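Local atomic coordinates of cytoplasmic protein (Cryptococcus neoformans var. grubii serotype A, PDB entry 7LPO), a protein that probably hydrolyses steryl beta-glucosides, releasing the sugar from the sterol, as a fungal sterylglucosidase of glycoside hydrolase family 5. Residues A[119-124]-A[245-250]; A[738-743]-A[762-767]. All blocks are in the same frame, centred on the assembly; numbering follows the deposited sequence.

Contact 1: residues A[119-124]-A[245-250]; sequences AYMDYI and GELAKR
Asp-122 OD1 takes a hydrogen bond from Arg-250 NE at 2.8 Å. Asp-122 OD2 takes a second from Arg-250 NH2, also at 2.8 Å. The guanidinium thus meets the carboxylate side-on, with one nitrogen to each oxygen, and both oxygens are used on their syn side. The fit is not flat: the two planes are turned 32° apart. Two bonds fix the rotation of both groups. Arg-250 reaches the acid through a bend at chi2 (88°), which turns CD off the line of the first carbons. The bridge lies at the partly exposed margin of a helix pair. Helices 118-133 and 232-254 pack here on the outside of the family's TIM barrel, their local axes 10.1 Å apart and crossing at -54°. Beneath the bridge the packing is apolar. Met-121 is extended beyond CG and crosses Arg-250 at about a right angle, with SD 3.9 Å from Arg-250 CB. Its methyl CE ends 3.4 Å from Glu-246 CB and also touches the backbone N of Leu-247. Deeper in, Ile-124 CD1 meets Leu-247 CD2 at 4.2 Å. Both of these side chains rest on Phe-103 of strand 98-104, and Leu-108 of helix 105-109 touches Met-121.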
loop_
_atom_site.group_PDB
_atom_site.type_symbol
_atom_site.label_atom_id
_atom_site.label_comp_id
_atom_site.label_asym_id
_atom_site.label_seq_id
_atom_site.Cartn_x
_atom_site.Cartn_y
_atom_site.Cartn_z
ATOM N N ALA A 119 5.392 14.396 -19.845
ATOM C CA ALA A 119 5.787 13.198 -20.570
ATOM C C ALA A 119 5.547 11.950 -19.736
ATOM O O ALA A 119 5.093 10.927 -20.261
ATOM C CB ALA A 119 7.253 13.298 -20.984
ATOM N N TYR A 120 5.844 12.002 -18.437
ATOM C CA TYR A 120 5.584 10.827 -17.609
ATOM C C TYR A 120 4.097 10.591 -17.486
ATOM O O TYR A 120 3.635 9.433 -17.469
ATOM C CB TYR A 120 6.214 10.990 -16.228
ATOM C CG TYR A 120 6.148 9.702 -15.444
ATOM C CD1 TYR A 120 6.809 8.571 -15.891
ATOM C CD2 TYR A 120 5.392 9.604 -14.278
ATOM C CE1 TYR A 120 6.742 7.376 -15.192
ATOM C CE2 TYR A 120 5.328 8.416 -13.564
ATOM C CZ TYR A 120 6.001 7.306 -14.031
ATOM O OH TYR A 120 5.946 6.117 -13.346
ATOM N N MET A 121 3.310 11.655 -17.394
ATOM C CA MET A 121 1.864 11.566 -17.430
ATOM C C MET A 121 1.370 10.760 -18.665
ATOM O O MET A 121 0.536 9.895 -18.541
ATOM C CB MET A 121 1.244 12.941 -17.503
ATOM C CG MET A 121 1.467 13.811 -16.314
ATOM S SD MET A 121 0.209 15.035 -16.099
ATOM C CE MET A 121 0.587 15.789 -14.593
ATOM N N ASP A 122 1.939 11.097 -19.821
ATOM C CA ASP A 122 1.539 10.400 -21.055
ATOM C C ASP A 122 2.045 8.968 -21.065
ATOM O O ASP A 122 1.404 8.089 -21.651
ATOM C CB ASP A 122 2.088 11.182 -22.251
ATOM C CG ASP A 122 1.407 12.534 -22.440
ATOM O OD1 ASP A 122 0.304 12.740 -21.916
ATOM O OD2 ASP A 122 1.967 13.396 -23.131
ATOM N N TYR A 123 3.194 8.715 -20.435
ATOM C CA TYR A 123 3.647 7.339 -20.282
ATOM C C TYR A 123 2.643 6.534 -19.464
ATOM O O TYR A 123 2.280 5.411 -19.838
ATOM C CB TYR A 123 5.026 7.287 -19.624
ATOM C CG TYR A 123 5.314 5.917 -19.053
ATOM C CD1 TYR A 123 5.776 4.892 -19.865
ATOM C CD2 TYR A 123 5.080 5.636 -17.707
ATOM C CE1 TYR A 123 6.019 3.631 -19.356
ATOM C CE2 TYR A 123 5.322 4.372 -17.187
ATOM C CZ TYR A 123 5.795 3.376 -18.016
ATOM O OH TYR A 123 6.038 2.117 -17.514
ATOM N N ILE A 124 2.190 7.090 -18.333
ATOM C CA ILE A 124 1.202 6.397 -17.507
ATOM C C ILE A 124 -0.048 6.094 -18.320
ATOM O O ILE A 124 -0.618 5.003 -18.226
ATOM C CB ILE A 124 0.858 7.223 -16.255
ATOM C CG1 ILE A 124 2.010 7.208 -15.250
ATOM C CG2 ILE A 124 -0.394 6.681 -15.607
ATOM C CD1 ILE A 124 1.878 8.251 -14.153
ATOM N N GLY A 245 -4.027 16.096 -9.319
ATOM C CA GLY A 245 -5.107 16.631 -10.126
ATOM C C GLY A 245 -4.722 16.817 -11.579
ATOM O O GLY A 245 -5.562 16.675 -12.467
ATOM N N GLU A 246 -3.453 17.120 -11.844
ATOM C CA GLU A 246 -3.006 17.280 -13.224
ATOM C C GLU A 246 -2.932 15.939 -13.944
ATOM O O GLU A 246 -3.206 15.859 -15.148
ATOM C CB GLU A 246 -1.646 17.973 -13.255
ATOM C CG GLU A 246 -1.692 19.449 -12.955
ATOM C CD GLU A 246 -2.274 20.259 -14.094
ATOM O OE1 GLU A 246 -2.026 19.917 -15.270
ATOM O OE2 GLU A 246 -2.983 21.240 -13.808
ATOM N N LEU A 247 -2.551 14.875 -13.235
ATOM C CA LEU A 247 -2.594 13.547 -13.840
ATOM C C LEU A 247 -4.029 13.167 -14.180
ATOM O O LEU A 247 -4.320 12.746 -15.307
ATOM C CB LEU A 247 -1.968 12.520 -12.896
ATOM C CG LEU A 247 -2.028 11.053 -13.303
ATOM C CD1 LEU A 247 -1.435 10.881 -14.689
ATOM C CD2 LEU A 247 -1.291 10.187 -12.280
ATOM N N ALA A 248 -4.943 13.324 -13.213
ATOM C CA ALA A 248 -6.352 13.020 -13.454
ATOM C C ALA A 248 -6.894 13.825 -14.626
ATOM O O ALA A 248 -7.547 13.279 -15.523
ATOM C CB ALA A 248 -7.180 13.294 -12.199
ATOM N N LYS A 249 -6.657 15.137 -14.616
ATOM C CA LYS A 249 -7.063 15.980 -15.734
ATOM C C LYS A 249 -6.484 15.472 -17.046
ATOM O O LYS A 249 -7.180 15.429 -18.066
ATOM C CB LYS A 249 -6.614 17.417 -15.478
ATOM C CG LYS A 249 -6.882 18.373 -16.620
ATOM C CD LYS A 249 -6.999 19.805 -16.099
ATOM C CE LYS A 249 -5.904 20.678 -16.659
ATOM N NZ LYS A 249 -6.090 20.859 -18.122
ATOM N N ARG A 250 -5.205 15.096 -17.042
ATOM C CA ARG A 250 -4.572 14.612 -18.263
ATOM C C ARG A 250 -5.280 13.374 -18.792
ATOM O O ARG A 250 -5.548 13.265 -19.993
ATOM C CB ARG A 250 -3.098 14.307 -18.006
ATOM C CG ARG A 250 -2.302 14.013 -19.255
ATOM C CD ARG A 250 -1.774 15.299 -19.837
ATOM N NE ARG A 250 -0.840 15.087 -20.938
ATOM C CZ ARG A 250 -0.201 16.075 -21.557
ATOM N NH1 ARG A 250 -0.395 17.329 -21.165
ATOM N NH2 ARG A 250 0.633 15.818 -22.555
#

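Contact 2: residues A[738-743]-A[762-767]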
loop_
_atom_site.group_PDB
_atom_site.type_symbol
_atom_site.label_atom_id
_atom_site.label_comp_id
_atom_site.label_asym_id
_atom_site.label_seq_id
_atom_site.Cartn_x
_atom_site.Cartn_y
_atom_site.Cartn_z
ATOM N N ALA A 738 -22.360 -29.241 -7.926
ATOM C CA ALA A 738 -23.170 -28.067 -7.635
ATOM C C ALA A 738 -24.528 -28.490 -7.089
ATOM O O ALA A 738 -25.134 -29.450 -7.574
ATOM C CB ALA A 738 -23.351 -27.202 -8.884
ATOM N N SER A 739 -25.005 -27.761 -6.078
ATOM C CA SER A 739 -26.246 -28.125 -5.405
ATOM C C SER A 739 -27.472 -27.785 -6.242
ATOM O O SER A 739 -28.508 -28.445 -6.112
ATOM C CB SER A 739 -26.333 -27.409 -4.055
ATOM O OG SER A 739 -26.363 -26.003 -4.252
ATOM N N HIS A 740 -27.375 -26.753 -7.073
ATOM C CA HIS A 740 -28.441 -26.326 -7.961
ATOM C C HIS A 740 -27.828 -26.004 -9.316
ATOM O O HIS A 740 -26.635 -25.715 -9.421
ATOM C CB HIS A 740 -29.176 -25.084 -7.424
ATOM C CG HIS A 740 -29.795 -25.272 -6.075
ATOM N ND1 HIS A 740 -29.050 -25.505 -4.938
ATOM C CD2 HIS A 740 -31.090 -25.251 -5.678
ATOM C CE1 HIS A 740 -29.859 -25.626 -3.900
ATOM N NE2 HIS A 740 -31.103 -25.480 -4.323
ATOM N N GLY A 741 -28.654 -26.055 -10.357
ATOM C CA GLY A 741 -28.266 -25.514 -11.647
ATOM C C GLY A 741 -27.333 -26.400 -12.460
ATOM O O GLY A 741 -27.208 -27.612 -12.243
ATOM N N ARG A 742 -26.680 -25.760 -13.434
ATOM C CA ARG A 742 -25.805 -26.431 -14.387
ATOM C C ARG A 742 -24.529 -25.616 -14.561
ATOM O O ARG A 742 -24.493 -24.413 -14.286
ATOM C CB ARG A 742 -26.494 -26.621 -15.747
ATOM C CG ARG A 742 -26.765 -25.325 -16.479
ATOM C CD ARG A 742 -27.548 -25.538 -17.782
ATOM N NE ARG A 742 -27.905 -24.265 -18.417
ATOM C CZ ARG A 742 -27.115 -23.598 -19.253
ATOM N NH1 ARG A 742 -25.923 -24.083 -19.571
ATOM N NH2 ARG A 742 -27.518 -22.447 -19.776
ATOM N N VAL A 743 -23.475 -26.283 -15.039
ATOM C CA VAL A 743 -22.160 -25.667 -15.184
ATOM C C VAL A 743 -21.527 -26.081 -16.507
ATOM O O VAL A 743 -21.860 -27.113 -17.092
ATOM C CB VAL A 743 -21.206 -26.049 -14.027
ATOM C CG1 VAL A 743 -21.900 -25.920 -12.673
ATOM C CG2 VAL A 743 -20.702 -27.479 -14.212
ATOM N N GLU A 762 -31.747 -18.534 -0.179
ATOM C CA GLU A 762 -31.245 -19.891 -0.068
ATOM C C GLU A 762 -29.771 -19.876 -0.435
ATOM O O GLU A 762 -29.349 -19.100 -1.298
ATOM C CB GLU A 762 -32.034 -20.829 -0.985
ATOM C CG GLU A 762 -31.942 -22.300 -0.644
ATOM C CD GLU A 762 -32.905 -23.125 -1.483
ATOM O OE1 GLU A 762 -34.008 -22.613 -1.793
ATOM O OE2 GLU A 762 -32.559 -24.270 -1.842
ATOM N N VAL A 763 -28.990 -20.713 0.235
ATOM C CA VAL A 763 -27.564 -20.828 -0.030
ATOM C C VAL A 763 -27.338 -21.993 -0.986
ATOM O O VAL A 763 -27.620 -23.149 -0.652
ATOM C CB VAL A 763 -26.762 -21.022 1.266
ATOM C CG1 VAL A 763 -25.284 -21.239 0.933
ATOM C CG2 VAL A 763 -26.951 -19.839 2.196
ATOM N N TYR A 764 -26.822 -21.689 -2.168
ATOM C CA TYR A 764 -26.335 -22.693 -3.098
ATOM C C TYR A 764 -24.838 -22.909 -2.877
ATOM O O TYR A 764 -24.134 -22.040 -2.358
ATOM C CB TYR A 764 -26.581 -22.254 -4.539
ATOM C CG TYR A 764 -28.015 -21.961 -4.908
ATOM C CD1 TYR A 764 -29.055 -22.194 -4.026
ATOM C CD2 TYR A 764 -28.324 -21.465 -6.164
ATOM C CE1 TYR A 764 -30.366 -21.934 -4.386
ATOM C CE2 TYR A 764 -29.613 -21.197 -6.527
ATOM C CZ TYR A 764 -30.633 -21.429 -5.640
ATOM O OH TYR A 764 -31.922 -21.156 -6.030
ATOM N N THR A 765 -24.353 -24.082 -3.275
ATOM C CA THR A 765 -22.944 -24.408 -3.113
ATOM C C THR A 765 -22.414 -25.075 -4.372
ATOM O O THR A 765 -23.145 -25.755 -5.100
ATOM C CB THR A 765 -22.688 -25.342 -1.912
ATOM O OG1 THR A 765 -23.317 -26.617 -2.139
ATOM C CG2 THR A 765 -23.216 -24.725 -0.627
ATOM N N ILE A 766 -21.119 -24.892 -4.605
ATOM C CA ILE A 766 -20.410 -25.544 -5.698
ATOM C C ILE A 766 -19.060 -25.985 -5.158
ATOM O O ILE A 766 -18.384 -25.215 -4.466
ATOM C CB ILE A 766 -20.248 -24.618 -6.923
ATOM C CG1 ILE A 766 -19.714 -25.421 -8.109
ATOM C CG2 ILE A 766 -19.340 -23.439 -6.619
ATOM C CD1 ILE A 766 -19.983 -24.772 -9.455
ATOM N N GLU A 767 -18.677 -27.224 -5.459
ATOM C CA GLU A 767 -17.414 -27.790 -5.012
ATOM C C GLU A 767 -16.626 -28.292 -6.214
ATOM O O GLU A 767 -17.192 -28.881 -7.140
ATOM C CB GLU A 767 -17.645 -28.920 -4.015
ATOM C CG GLU A 767 -18.503 -28.505 -2.835
ATOM C CD GLU A 767 -19.111 -29.684 -2.106
ATOM O OE1 GLU A 767 -18.378 -30.330 -1.327
ATOM O OE2 GLU A 767 -20.319 -29.959 -2.311
#
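Ser-739 and Thr-765 exchange two hydrogen bonds, one between backbones and one to the serine hydroxyl. Ser-739 N donates to Thr-765 O at 2.9 Å, and Thr-765 N donates to Ser-739 OG, also at 2.9 Å. The hydroxyl, placed between its own backbone N and carbonyl carbon (chi1 62°), thus receives the strand N-H just where segment 738-743 turns away from the sheet. Beside it Ala-738 and Ile-766 form an antiparallel non-hydrogen-bonded pair. The same OG lies in the plane of the His-740 ring, at its edge, and shares a hydrogen bond with ND1. This bond helps set the rotation of the imidazole. At the far end of the imidazole, His-740 NE2 gives Glu-762 OE2 a weak hydrogen bond of 3.1 Å. The aromatic contact is a face-to-face stack of His-740 on Tyr-764, with centroids 3.8 Å apart and planes at 11°. His-740 CB also lies over the tyrosine face, a CH-pi contact. The apolar contacts are Ala-738 CB on Ile-766 CG1 and, tip to tip, Val-743 CG1 on Ile-766 CD1 at 3.9 Å. Tyr-764 OH bonds to Pro-755 O. Strand 761-770 runs between strands 689-696 and 734-738 in an antiparallel sheet of the C-terminal domain, and Trp-752 of strand 749-753 packs against Ala-738, Val-743 and Ile-766.

Contacts 1 and 2 lie in different parts of the chain and do not touch. Their centres are 46 Å apart, and their nearest atoms about 36 Å. Contact 1 joins two helices of the catalytic barrel. Contact 2 joins the turn between strands 734-738 and 742-746, with its flanking strand residues, to strand 761-770 in the C-terminal beta domain. They follow in series along the chain, contact 1 closing before contact 2 opens. Contact 2 is the more peripheral, its centre 36 Å from the centre of the chain against 21 Å for contact 1. Contact 1 is helix on helix, whereas contact 2 lies at a sheet.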